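Local coordinates for hypothetical protein PA2218 (Pseudomonas aeruginosa, PDB 2HDW), which is uncharacterised but has an alpha/beta hydrolase fold and is probably a hydrolase, at residues 85-90 with 165-170; 123-128 with 362-367; 69-74 with 159-164; 117-122 with 354-359; 110-115 with 176-181. All coordinates share one frame; numbering follows the deposited sequence.

Contact 1: 85-90 with 165-170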
# COMPACT_ATOMS: atom_id res chain seq x y z
N LEU A 85 5.69 8.85 11.24
CA LEU A 85 7.08 9.04 10.85
C LEU A 85 7.98 8.40 11.90
O LEU A 85 7.83 8.66 13.10
CB LEU A 85 7.38 10.54 10.77
CG LEU A 85 8.81 10.98 10.49
CD1 LEU A 85 9.22 10.61 9.07
CD2 LEU A 85 8.90 12.48 10.69
N TYR A 86 8.92 7.58 11.45
CA TYR A 86 9.86 6.89 12.35
C TYR A 86 11.29 7.25 11.97
O TYR A 86 11.66 7.20 10.80
CB TYR A 86 9.69 5.37 12.24
CG TYR A 86 8.31 4.85 12.56
CD1 TYR A 86 7.99 4.37 13.83
CD2 TYR A 86 7.32 4.84 11.58
CE1 TYR A 86 6.71 3.88 14.12
CE2 TYR A 86 6.04 4.36 11.86
CZ TYR A 86 5.74 3.88 13.12
OH TYR A 86 4.47 3.41 13.37
N LEU A 87 12.09 7.61 12.97
CA LEU A 87 13.49 7.96 12.74
C LEU A 87 14.41 7.23 13.71
O LEU A 87 14.04 6.95 14.84
CB LEU A 87 13.72 9.47 12.91
CG LEU A 87 12.93 10.46 12.06
CD1 LEU A 87 11.49 10.53 12.56
CD2 LEU A 87 13.58 11.84 12.15
N PRO A 88 15.64 6.91 13.26
CA PRO A 88 16.60 6.21 14.11
C PRO A 88 17.04 7.20 15.21
O PRO A 88 17.04 8.40 14.98
CB PRO A 88 17.75 5.89 13.15
CG PRO A 88 17.09 5.85 11.80
CD PRO A 88 16.12 7.00 11.87
N LYS A 89 17.40 6.68 16.38
CA LYS A 89 17.86 7.53 17.49
C LYS A 89 19.38 7.70 17.43
O LYS A 89 20.06 6.93 16.74
CB LYS A 89 17.49 6.91 18.84
CG LYS A 89 16.01 6.94 19.20
CD LYS A 89 15.81 6.37 20.61
CE LYS A 89 14.36 6.46 21.05
NZ LYS A 89 13.91 7.88 21.14
N ASN A 90 19.90 8.69 18.15
CA ASN A 90 21.34 8.94 18.19
C ASN A 90 21.93 8.96 16.78
O ASN A 90 22.84 8.19 16.46
CB ASN A 90 22.04 7.86 19.03
CG ASN A 90 21.57 7.87 20.47
OD1 ASN A 90 21.49 6.82 21.11
ND2 ASN A 90 21.27 9.05 21.00
N LEU A 165 12.23 16.91 5.21
CA LEU A 165 12.66 16.73 6.59
C LEU A 165 14.13 17.07 6.77
O LEU A 165 14.98 16.69 5.96
CB LEU A 165 12.42 15.29 7.04
CG LEU A 165 10.96 14.86 7.22
CD1 LEU A 165 10.92 13.41 7.64
CD2 LEU A 165 10.29 15.73 8.28
N PRO A 166 14.46 17.81 7.84
CA PRO A 166 15.86 18.17 8.07
C PRO A 166 16.77 16.97 8.29
O PRO A 166 17.98 17.04 8.04
CB PRO A 166 15.78 19.09 9.29
CG PRO A 166 14.54 18.64 9.99
CD PRO A 166 13.58 18.43 8.84
N GLU A 167 16.20 15.85 8.72
CA GLU A 167 16.99 14.65 8.98
C GLU A 167 17.22 13.78 7.74
O GLU A 167 17.99 12.82 7.79
CB GLU A 167 16.32 13.79 10.05
CG GLU A 167 16.13 14.46 11.40
CD GLU A 167 14.91 15.36 11.46
OE1 GLU A 167 14.20 15.49 10.44
OE2 GLU A 167 14.66 15.94 12.54
N VAL A 168 16.58 14.12 6.63
CA VAL A 168 16.72 13.31 5.43
C VAL A 168 17.42 13.96 4.26
O VAL A 168 17.44 15.19 4.11
CB VAL A 168 15.33 12.83 4.91
CG1 VAL A 168 14.50 12.27 6.06
CG2 VAL A 168 14.62 13.96 4.23
N ASN A 169 18.01 13.11 3.42
CA ASN A 169 18.69 13.54 2.21
C ASN A 169 17.70 13.25 1.08
O ASN A 169 17.53 12.10 0.69
CB ASN A 169 19.97 12.72 2.00
CG ASN A 169 20.74 13.16 0.77
OD1 ASN A 169 20.16 13.49 -0.26
ND2 ASN A 169 22.07 13.16 0.88
N ARG A 170 17.05 14.29 0.57
CA ARG A 170 16.06 14.13 -0.49
C ARG A 170 16.53 13.34 -1.72
O ARG A 170 15.71 12.88 -2.51
CB ARG A 170 15.55 15.51 -0.94
CG ARG A 170 16.55 16.34 -1.74
CD ARG A 170 16.00 17.74 -1.94
NE ARG A 170 15.68 18.34 -0.64
CZ ARG A 170 14.98 19.45 -0.48
NH1 ARG A 170 14.52 20.12 -1.53
NH2 ARG A 170 14.73 19.90 0.75
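Leu-85 comes first along the strand, and it meets Leu-165 methyl to methyl: the two side chains reach out from their own backbones and touch tip to tip, with Leu-85 CD1 3.6 Å from Leu-165 CD1. The second methyl of Leu-85, CD2, rests against the same carbon, so Leu-165 CD1 sits against the fork of the other leucine. What sends the fork this way is the first torsion of Leu-85, whose CG stands opposite the backbone N (chi1 175°). With Leu-87 the strand returns to the contact side, and its CD2 packs on the aliphatic part of Glu-167, 3.7 Å from Glu-167 CG and nearly as close to CD. These two side chains cross at about a right angle. A bend at chi2 of Glu-167 (82°) folds its chain, so that CB, CG and CD all lie near this one methyl. The glutamate therefore serves here through its carbons. Leu-165 and Glu-167 belong to a type I turn from Leu-165 to Val-168, closed by Val-168 N to Leu-165 O at 3.1 Å. That turn carries the chain out of helix 148-164 into the short strand 168-169, which pairs with Leu-96. On the strand side, Leu-85 is bonded to Arg-69 of strand 66-74 and packs on Val-126 and Leu-128 of strand 126-130, while Tyr-86, on the other face of the strand, packs on helix 112-122.

Contact 2: 123-128 with 362-367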
# COMPACT_ATOMS: atom_id res chain seq x y z
N ARG A 123 16.57 -0.22 11.12
CA ARG A 123 17.65 -0.59 10.21
C ARG A 123 18.43 0.63 9.72
O ARG A 123 19.25 0.53 8.81
CB ARG A 123 17.10 -1.36 9.00
CG ARG A 123 16.27 -2.59 9.35
CD ARG A 123 17.08 -3.61 10.13
NE ARG A 123 16.26 -4.72 10.61
CZ ARG A 123 16.27 -5.95 10.10
NH1 ARG A 123 17.07 -6.24 9.08
NH2 ARG A 123 15.50 -6.89 10.62
N GLY A 124 18.16 1.80 10.32
CA GLY A 124 18.89 3.00 9.93
C GLY A 124 18.25 3.95 8.94
O GLY A 124 18.89 4.92 8.51
N PHE A 125 17.00 3.70 8.55
CA PHE A 125 16.33 4.58 7.59
C PHE A 125 15.29 5.46 8.27
O PHE A 125 14.75 5.12 9.32
CB PHE A 125 15.64 3.75 6.50
CG PHE A 125 16.58 2.86 5.71
CD1 PHE A 125 17.17 3.33 4.54
CD2 PHE A 125 16.88 1.58 6.15
CE1 PHE A 125 18.06 2.52 3.82
CE2 PHE A 125 17.76 0.76 5.43
CZ PHE A 125 18.35 1.23 4.26
N VAL A 126 15.02 6.62 7.68
CA VAL A 126 13.97 7.50 8.19
C VAL A 126 12.78 6.94 7.42
O VAL A 126 12.86 6.80 6.21
CB VAL A 126 14.19 8.96 7.78
CG1 VAL A 126 12.92 9.76 8.02
CG2 VAL A 126 15.34 9.56 8.57
N THR A 127 11.68 6.62 8.10
CA THR A 127 10.54 6.04 7.41
C THR A 127 9.19 6.70 7.67
O THR A 127 9.01 7.40 8.67
CB THR A 127 10.41 4.54 7.72
OG1 THR A 127 10.13 4.38 9.12
CG2 THR A 127 11.70 3.82 7.37
N LEU A 128 8.25 6.42 6.78
CA LEU A 128 6.92 7.00 6.87
C LEU A 128 5.86 6.02 6.36
O LEU A 128 5.97 5.49 5.25
CB LEU A 128 6.90 8.29 6.05
CG LEU A 128 5.69 9.22 6.03
CD1 LEU A 128 5.45 9.79 7.43
CD2 LEU A 128 5.95 10.35 5.04
N PHE A 362 19.16 -3.93 0.19
CA PHE A 362 18.78 -3.40 -1.12
C PHE A 362 18.84 -1.87 -1.10
O PHE A 362 19.50 -1.25 -1.94
CB PHE A 362 17.36 -3.85 -1.46
CG PHE A 362 16.83 -3.28 -2.75
CD1 PHE A 362 17.22 -3.80 -3.97
CD2 PHE A 362 15.89 -2.25 -2.72
CE1 PHE A 362 16.67 -3.31 -5.16
CE2 PHE A 362 15.34 -1.75 -3.91
CZ PHE A 362 15.73 -2.28 -5.13
N PHE A 363 18.14 -1.26 -0.14
CA PHE A 363 18.14 0.20 -0.07
C PHE A 363 19.47 0.77 0.38
O PHE A 363 19.82 1.88 -0.02
CB PHE A 363 17.00 0.69 0.84
CG PHE A 363 15.63 0.53 0.24
CD1 PHE A 363 15.31 1.16 -0.96
CD2 PHE A 363 14.66 -0.25 0.86
CE1 PHE A 363 14.04 1.03 -1.53
CE2 PHE A 363 13.39 -0.39 0.31
CZ PHE A 363 13.08 0.25 -0.89
N ASP A 364 20.22 0.03 1.20
CA ASP A 364 21.53 0.54 1.63
C ASP A 364 22.40 0.79 0.40
O ASP A 364 23.10 1.79 0.31
CB ASP A 364 22.25 -0.46 2.55
CG ASP A 364 21.76 -0.41 3.99
OD1 ASP A 364 21.47 0.71 4.48
OD2 ASP A 364 21.68 -1.47 4.64
N GLU A 365 22.34 -0.13 -0.56
CA GLU A 365 23.14 0.02 -1.76
C GLU A 365 22.60 1.07 -2.72
O GLU A 365 23.35 1.92 -3.20
CB GLU A 365 23.23 -1.30 -2.53
CG GLU A 365 24.18 -1.18 -3.71
CD GLU A 365 24.05 -2.31 -4.69
OE1 GLU A 365 23.99 -3.48 -4.26
OE2 GLU A 365 24.02 -2.02 -5.91
N HIS A 366 21.30 1.02 -2.98
CA HIS A 366 20.70 1.94 -3.93
C HIS A 366 20.34 3.34 -3.45
O HIS A 366 20.13 4.24 -4.27
CB HIS A 366 19.48 1.26 -4.56
CG HIS A 366 19.80 -0.04 -5.21
ND1 HIS A 366 20.74 -0.15 -6.21
CD2 HIS A 366 19.32 -1.29 -5.00
CE1 HIS A 366 20.83 -1.42 -6.59
NE2 HIS A 366 19.98 -2.13 -5.87
N LEU A 367 20.26 3.55 -2.14
CA LEU A 367 19.95 4.88 -1.63
C LEU A 367 21.24 5.57 -1.18
O LEU A 367 21.15 6.49 -0.34
CB LEU A 367 18.96 4.78 -0.48
CG LEU A 367 17.47 4.98 -0.82
CD1 LEU A 367 17.13 4.32 -2.14
CD2 LEU A 367 16.62 4.43 0.31
OXT LEU A 367 22.32 5.20 -1.69
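A carboxylate oxygen set against a phenylalanine ring is the odd feature here: Asp-364 OD1 approaches the ring of Phe-125 obliquely and lies 3.2 Å from its CZ. The ring and the carboxylate plane are only 22° apart. Beside this polar approach the rest is greasy. Phe-363 brings its CB to the same outer end of the ring, 3.7 Å from Phe-125 CE1, and its own ring leads off elsewhere; the two side chains cross at roughly a right angle. Leu-367, the last residue of the protein, adds a looser touch with its CD2, 4.2 Å from Phe-125 CE1. Phe-125 thus inserts the outer end of its ring among Phe-363, Asp-364 and Leu-367 at the C-terminal end of the chain. Its place is fixed by the chain just before: Gly-124, with positive phi, is the C-prime residue of a Schellman motif that ends helix 112-122, with Phe-125 N bonded to Met-120 O. Arg-123 adds a salt bridge to Asp-357 at the other end of helix 356-366. Deeper in, Phe-125 and Phe-363 both lie on Ile-99 of strand 96-102. The whole is a helix-to-strand connection packed against the C-terminal helix on one side of the central sheet, as in the layered alpha/beta hydrolase fold.

Contact 3: 69-74 with 159-164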
# COMPACT_ATOMS: atom_id res chain seq x y z
N ARG A 69 6.42 10.02 15.79
CA ARG A 69 5.47 11.13 15.87
C ARG A 69 4.59 11.10 14.61
O ARG A 69 5.00 10.59 13.56
CB ARG A 69 6.19 12.48 16.01
CG ARG A 69 6.90 13.00 14.76
CD ARG A 69 7.34 14.45 15.01
NE ARG A 69 7.54 15.21 13.78
CZ ARG A 69 8.65 15.21 13.06
NH1 ARG A 69 9.70 14.49 13.45
NH2 ARG A 69 8.73 15.95 11.95
N LYS A 70 3.38 11.64 14.72
CA LYS A 70 2.46 11.65 13.58
C LYS A 70 2.57 12.95 12.80
O LYS A 70 2.80 14.01 13.37
CB LYS A 70 1.02 11.46 14.08
CG LYS A 70 0.90 10.45 15.22
CD LYS A 70 0.07 9.21 14.88
CE LYS A 70 -1.41 9.53 14.78
NZ LYS A 70 -2.25 8.30 14.94
N VAL A 71 2.42 12.87 11.48
CA VAL A 71 2.51 14.05 10.64
C VAL A 71 1.40 14.05 9.61
O VAL A 71 0.69 13.06 9.45
CB VAL A 71 3.86 14.13 9.91
CG1 VAL A 71 5.00 14.16 10.91
CG2 VAL A 71 4.01 12.93 8.96
N THR A 72 1.25 15.18 8.92
CA THR A 72 0.25 15.33 7.88
C THR A 72 0.88 16.10 6.71
O THR A 72 1.89 16.80 6.88
CB THR A 72 -0.99 16.10 8.37
OG1 THR A 72 -0.63 17.46 8.66
CG2 THR A 72 -1.56 15.45 9.61
N PHE A 73 0.29 15.95 5.53
CA PHE A 73 0.78 16.62 4.33
C PHE A 73 -0.28 16.46 3.24
O PHE A 73 -1.03 15.48 3.25
CB PHE A 73 2.12 16.02 3.90
CG PHE A 73 2.10 14.52 3.80
CD1 PHE A 73 1.54 13.89 2.69
CD2 PHE A 73 2.62 13.74 4.82
CE1 PHE A 73 1.51 12.50 2.60
CE2 PHE A 73 2.59 12.34 4.75
CZ PHE A 73 2.03 11.72 3.63
N ALA A 74 -0.34 17.40 2.31
CA ALA A 74 -1.34 17.33 1.26
C ALA A 74 -0.81 16.77 -0.06
O ALA A 74 0.40 16.77 -0.30
CB ALA A 74 -1.95 18.71 1.03
N VAL A 159 6.36 11.27 -0.58
CA VAL A 159 7.76 11.53 -0.89
C VAL A 159 8.00 13.04 -0.76
O VAL A 159 9.07 13.46 -0.32
CB VAL A 159 8.11 11.07 -2.32
CG1 VAL A 159 9.51 11.52 -2.70
CG2 VAL A 159 8.02 9.54 -2.40
N ASP A 160 7.00 13.84 -1.13
CA ASP A 160 7.11 15.30 -1.01
C ASP A 160 7.44 15.68 0.43
O ASP A 160 8.31 16.52 0.68
CB ASP A 160 5.79 15.99 -1.38
CG ASP A 160 5.56 16.09 -2.88
OD1 ASP A 160 6.46 15.73 -3.67
OD2 ASP A 160 4.46 16.55 -3.27
N PHE A 161 6.73 15.08 1.38
CA PHE A 161 6.93 15.39 2.78
C PHE A 161 8.23 14.88 3.37
O PHE A 161 9.00 15.64 3.95
CB PHE A 161 5.77 14.86 3.62
CG PHE A 161 5.90 15.17 5.09
CD1 PHE A 161 5.54 16.42 5.58
CD2 PHE A 161 6.43 14.23 5.97
CE1 PHE A 161 5.71 16.73 6.92
CE2 PHE A 161 6.60 14.53 7.31
CZ PHE A 161 6.24 15.78 7.79
N ILE A 162 8.47 13.58 3.23
CA ILE A 162 9.68 12.98 3.77
C ILE A 162 10.93 13.68 3.24
O ILE A 162 11.92 13.80 3.95
CB ILE A 162 9.70 11.45 3.44
CG1 ILE A 162 10.60 10.72 4.44
CG2 ILE A 162 10.20 11.21 2.02
CD1 ILE A 162 10.29 9.24 4.55
N SER A 163 10.85 14.18 2.01
CA SER A 163 11.96 14.88 1.34
C SER A 163 12.41 16.17 1.99
O SER A 163 13.60 16.50 1.95
CB SER A 163 11.59 15.21 -0.11
OG SER A 163 11.49 14.04 -0.89
N LEU A 164 11.47 16.92 2.56
CA LEU A 164 11.80 18.19 3.18
C LEU A 164 12.26 18.11 4.63
O LEU A 164 12.63 19.13 5.22
CB LEU A 164 10.61 19.14 3.07
CG LEU A 164 10.06 19.35 1.65
CD1 LEU A 164 9.07 20.51 1.66
CD2 LEU A 164 11.20 19.63 0.67
O HOH W 1 1.70 16.90 -2.67
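Phe-161 lays its ring against Val-71, with both methyls and CB of the valine gathered round the ring's far end: Val-71 CG2 is 3.5 Å from Phe-161 CE2, and Val-71 CB 3.6 Å from CZ. The ring gets there because its CG points opposite the backbone N (chi1 -179°), straight out from the helix to the strand. Nearer the helix, Phe-73 fits against the root of the same side chain, its CD2 3.6 Å from Phe-161 CB. The two phenyl planes are close to parallel, 24° apart, but they are slid so far along that they barely overlap, with centroids 5.4 Å apart. The strand and helix segments run at 122° to each other. Past this apolar patch a water joins the two segments, giving one hydrogen to Ala-74 O at 2.7 Å and the other to Asp-160 OD2 at 2.8 Å; the second carboxylate oxygen of Asp-160 is paired with Arg-194. Strand 66-74 is one of the two edge strands of the sheet, bonded to strand 80-88, and helix 148-164 reaches past it inward, where Phe-161 and Ile-162 rest on Leu-128 and Ile-162 also on Val-100.

Contact 4: 117-122 with 354-359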
# COMPACT_ATOMS: atom_id res chain seq x y z
N ALA A 117 7.64 0.09 8.36
CA ALA A 117 8.28 1.38 8.61
C ALA A 117 9.11 1.41 9.89
O ALA A 117 10.24 1.90 9.89
CB ALA A 117 7.24 2.50 8.64
N GLN A 118 8.56 0.89 10.98
CA GLN A 118 9.30 0.89 12.23
C GLN A 118 10.51 -0.02 12.15
O GLN A 118 11.59 0.33 12.62
CB GLN A 118 8.41 0.44 13.40
CG GLN A 118 9.13 0.57 14.73
CD GLN A 118 8.25 0.29 15.93
OE1 GLN A 118 7.88 -0.85 16.18
NE2 GLN A 118 7.92 1.33 16.67
N THR A 119 10.33 -1.19 11.53
CA THR A 119 11.40 -2.16 11.39
C THR A 119 12.54 -1.60 10.55
O THR A 119 13.71 -1.76 10.89
CB THR A 119 10.89 -3.46 10.74
OG1 THR A 119 9.82 -3.99 11.52
CG2 THR A 119 12.00 -4.50 10.65
N MET A 120 12.20 -0.92 9.46
CA MET A 120 13.24 -0.35 8.61
C MET A 120 13.90 0.85 9.29
O MET A 120 15.07 1.15 9.03
CB MET A 120 12.66 0.01 7.25
CG MET A 120 12.29 -1.22 6.41
SD MET A 120 13.71 -2.31 6.05
CE MET A 120 14.61 -1.28 5.05
N ALA A 121 13.17 1.51 10.17
CA ALA A 121 13.73 2.65 10.91
C ALA A 121 14.78 2.10 11.89
O ALA A 121 15.75 2.77 12.21
CB ALA A 121 12.64 3.37 11.67
N GLU A 122 14.57 0.87 12.36
CA GLU A 122 15.54 0.26 13.26
C GLU A 122 16.76 -0.13 12.43
O GLU A 122 17.85 -0.35 12.97
CB GLU A 122 14.97 -1.01 13.92
CG GLU A 122 13.75 -0.79 14.79
CD GLU A 122 13.35 -2.05 15.54
OE1 GLU A 122 13.29 -3.12 14.90
OE2 GLU A 122 13.10 -1.97 16.76
N ILE A 354 9.32 -12.25 6.23
CA ILE A 354 9.62 -10.99 5.54
C ILE A 354 11.14 -10.82 5.53
O ILE A 354 11.77 -10.76 6.59
CB ILE A 354 9.00 -9.78 6.27
CG1 ILE A 354 7.48 -9.96 6.39
CG2 ILE A 354 9.32 -8.50 5.51
CD1 ILE A 354 6.79 -8.87 7.21
N PRO A 355 11.75 -10.74 4.34
CA PRO A 355 13.21 -10.58 4.23
C PRO A 355 13.71 -9.16 4.47
O PRO A 355 14.17 -8.49 3.55
CB PRO A 355 13.50 -11.07 2.81
CG PRO A 355 12.30 -10.61 2.06
CD PRO A 355 11.14 -10.93 3.00
N PHE A 356 13.64 -8.71 5.72
CA PHE A 356 14.08 -7.36 6.05
C PHE A 356 15.57 -7.14 5.82
O PHE A 356 15.98 -6.05 5.43
CB PHE A 356 13.71 -7.01 7.49
CG PHE A 356 12.26 -6.64 7.67
CD1 PHE A 356 11.73 -5.53 7.01
CD2 PHE A 356 11.44 -7.38 8.51
CE1 PHE A 356 10.40 -5.17 7.19
CE2 PHE A 356 10.11 -7.03 8.70
CZ PHE A 356 9.58 -5.93 8.04
N ASP A 357 16.39 -8.17 6.07
CA ASP A 357 17.83 -8.03 5.84
C ASP A 357 18.04 -7.62 4.38
O ASP A 357 18.73 -6.65 4.08
CB ASP A 357 18.57 -9.35 6.09
CG ASP A 357 18.72 -9.68 7.58
OD1 ASP A 357 18.10 -9.00 8.42
OD2 ASP A 357 19.45 -10.65 7.89
N ARG A 358 17.42 -8.39 3.47
CA ARG A 358 17.51 -8.14 2.04
C ARG A 358 16.93 -6.80 1.63
O ARG A 358 17.45 -6.15 0.73
CB ARG A 358 16.80 -9.24 1.26
CG ARG A 358 17.73 -10.19 0.52
CD ARG A 358 17.88 -9.81 -0.95
NE ARG A 358 18.56 -8.54 -1.16
CZ ARG A 358 18.82 -8.03 -2.37
NH1 ARG A 358 18.45 -8.68 -3.46
NH2 ARG A 358 19.44 -6.86 -2.47
N ILE A 359 15.83 -6.41 2.25
CA ILE A 359 15.21 -5.14 1.93
C ILE A 359 16.14 -4.00 2.37
O ILE A 359 16.38 -3.07 1.60
CB ILE A 359 13.82 -5.01 2.59
CG1 ILE A 359 12.88 -6.08 2.03
CG2 ILE A 359 13.26 -3.62 2.34
CD1 ILE A 359 11.50 -6.11 2.66
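Two helices meet here through a CH-pi and a Met-aromatic contact, both made on one ring, with Thr-119 and Met-120 of helix 112-122 pressing on Phe-356 in the first turn of helix 356-366. Thr-119 comes down on the face. Its CG2 lies 3.5 Å from the centroid of the Phe-356 ring and only 5° off the ring normal, so all six carbons are nearly equally far from the methyl. The threonine hydroxyl is engaged in its own helix, bonded to Leu-115 O, which leaves the methyl for the ring. On the opposite face of Phe-356 lies Ile-354 CG2, 3.5 Å above the plane and likewise over the centre, making a methyl-ring-methyl sandwich. Met-120 approaches low and obliquely: its SD is 3.9 Å from Phe-356 CD1, far from the ring normal (71°). Bends at chi2 and chi3 fold the methionine so that its CE reaches the next turn, 3.8 Å from Ile-359 CG2. The start of helix 356-366 is shaped by Pro-355, the N-cap residue and the centre of an inverse gamma turn, in which Phe-356 N bonds back to Ile-354 O at 2.9 Å. Tyr-116 meets the Phe-356 ring edge-to-face. Behind the pair lies the sheet: Met-120 touches Thr-127 and Ala-117 touches Ala-129 on strand 126-130, Ala-121 packs on Tyr-86 of strand 80-88, and Ile-359 rests on Ile-312 of strand 309-314.

Contact 5: 110-115 with 176-181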
# COMPACT_ATOMS: atom_id res chain seq x y z
N GLU A 110 -1.52 1.68 10.81
CA GLU A 110 -1.30 0.98 12.07
C GLU A 110 -1.11 -0.52 11.85
O GLU A 110 -0.74 -1.26 12.77
CB GLU A 110 -2.48 1.21 13.02
CG GLU A 110 -2.63 2.66 13.51
CD GLU A 110 -3.24 3.58 12.46
OE1 GLU A 110 -3.73 3.09 11.42
OE2 GLU A 110 -3.24 4.81 12.68
N GLN A 111 -1.35 -0.98 10.62
CA GLN A 111 -1.20 -2.38 10.31
C GLN A 111 0.18 -2.67 9.68
O GLN A 111 1.18 -2.12 10.14
CB GLN A 111 -2.37 -2.84 9.42
CG GLN A 111 -3.71 -2.73 10.17
CD GLN A 111 -4.94 -2.87 9.28
OE1 GLN A 111 -5.05 -2.22 8.24
NE2 GLN A 111 -5.88 -3.71 9.70
N SER A 112 0.23 -3.51 8.66
CA SER A 112 1.49 -3.89 8.03
C SER A 112 2.49 -2.79 7.62
O SER A 112 3.68 -2.92 7.90
CB SER A 112 1.22 -4.78 6.81
OG SER A 112 2.41 -5.41 6.37
N SER A 113 2.03 -1.73 6.97
CA SER A 113 2.95 -0.68 6.55
C SER A 113 3.68 -0.09 7.76
O SER A 113 4.87 0.22 7.69
CB SER A 113 2.22 0.43 5.77
OG SER A 113 1.18 1.01 6.52
N GLY A 114 2.97 0.07 8.86
CA GLY A 114 3.58 0.61 10.07
C GLY A 114 4.65 -0.32 10.59
O GLY A 114 5.73 0.13 11.00
N LEU A 115 4.37 -1.62 10.60
CA LEU A 115 5.34 -2.61 11.07
C LEU A 115 6.60 -2.54 10.20
O LEU A 115 7.72 -2.59 10.71
CB LEU A 115 4.74 -4.02 10.99
CG LEU A 115 5.70 -5.17 11.29
CD1 LEU A 115 6.16 -5.08 12.74
CD2 LEU A 115 4.99 -6.49 11.05
N ILE A 176 8.47 1.37 -0.61
CA ILE A 176 8.08 -0.03 -0.50
C ILE A 176 6.56 -0.10 -0.67
O ILE A 176 5.81 0.58 0.04
CB ILE A 176 8.45 -0.64 0.88
CG1 ILE A 176 9.97 -0.68 1.06
CG2 ILE A 176 7.90 -2.08 0.96
CD1 ILE A 176 10.40 -1.10 2.47
N GLY A 177 6.11 -0.92 -1.62
CA GLY A 177 4.69 -1.08 -1.87
C GLY A 177 4.26 -2.47 -1.45
O GLY A 177 4.75 -3.46 -2.00
N ILE A 178 3.34 -2.55 -0.49
CA ILE A 178 2.86 -3.82 0.02
C ILE A 178 1.48 -4.17 -0.54
O ILE A 178 0.60 -3.31 -0.65
CB ILE A 178 2.72 -3.79 1.57
CG1 ILE A 178 4.01 -3.25 2.21
CG2 ILE A 178 2.42 -5.19 2.08
CD1 ILE A 178 3.86 -2.92 3.69
N CYS A 179 1.29 -5.44 -0.88
CA CYS A 179 0.00 -5.90 -1.37
C CYS A 179 -0.47 -5.03 -2.54
O CYS A 179 0.27 -4.80 -3.50
CB CYS A 179 -1.00 -5.87 -0.21
SG CYS A 179 -2.54 -6.81 -0.44
N GLY A 180 -1.70 -4.54 -2.45
CA GLY A 180 -2.25 -3.70 -3.51
C GLY A 180 -1.43 -2.46 -3.81
O GLY A 180 -1.46 -1.95 -4.94
N TRP A 181 -0.70 -1.95 -2.83
CA TRP A 181 0.10 -0.76 -3.08
C TRP A 181 1.44 -1.07 -3.73
O TRP A 181 2.23 -0.16 -4.03
CB TRP A 181 0.28 0.04 -1.79
CG TRP A 181 -0.95 0.85 -1.51
CD1 TRP A 181 -2.16 0.39 -1.08
CD2 TRP A 181 -1.11 2.25 -1.76
NE1 TRP A 181 -3.08 1.43 -1.05
CE2 TRP A 181 -2.45 2.58 -1.47
CE3 TRP A 181 -0.25 3.26 -2.22
CZ2 TRP A 181 -2.96 3.87 -1.61
CZ3 TRP A 181 -0.75 4.55 -2.36
CH2 TRP A 181 -2.10 4.84 -2.05
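Van der Waals packing is what joins Ile-178 to Ser-112 and Ser-113, and one methyl does it all. Ile-178 CD1 is 3.7 Å from Ser-113 CA and 3.9 Å from Ser-112 OG, so it nestles into the first turn of helix 112-122 as much on backbone as on side chain. With CG1 set opposite the carbonyl carbon (chi1 -49°), that branch and its terminal CD1 are turned to the helix. Ile-178 also lies on Ile-101 of strand 96-102, as does Ser-113. Hydrogen bonds act within each segment or to residues outside: Ser-112 OG is bonded to Tyr-348 O, and the helix start is held by Leu-115 N to Gln-111 O at 3.3 Å. Across from it, Trp-181 N returns to Ile-178 O at 2.9 Å, closing the sharp corner where strand 173-178 gives way to helix 180-191. Cys-179, at that corner, has positive phi (53°) with psi near -128°, a shape consistent with the nucleophile elbow of alpha/beta hydrolases. Chemically, then, the two segments meet through Ile-178 CD1 without a polar link, while the hydroxyl of Ser-112 is satisfied by Tyr-348 O.

From the N terminus, strand 66-74 is the first to be closed, by contact 3 with helix 148-164. Contact 1 starts on the next strand and finishes just beyond that helix, and contact 5 runs from 110-115 to the strand-helix corner at 176-181. Contact 4 starts further along the helix of contact 5, and contact 2 on the connection that leaves it; both make long closures, more than 230 residues each, to the two ends of the C-terminal helix. Every pair crosses and none nests. Contacts 3 and 1 gather the two strands at one edge of the sheet round helix 148-164; contacts 5, 4 and 2 hold helix 112-122 and its exit against the sheet's middle and the C-terminal helix.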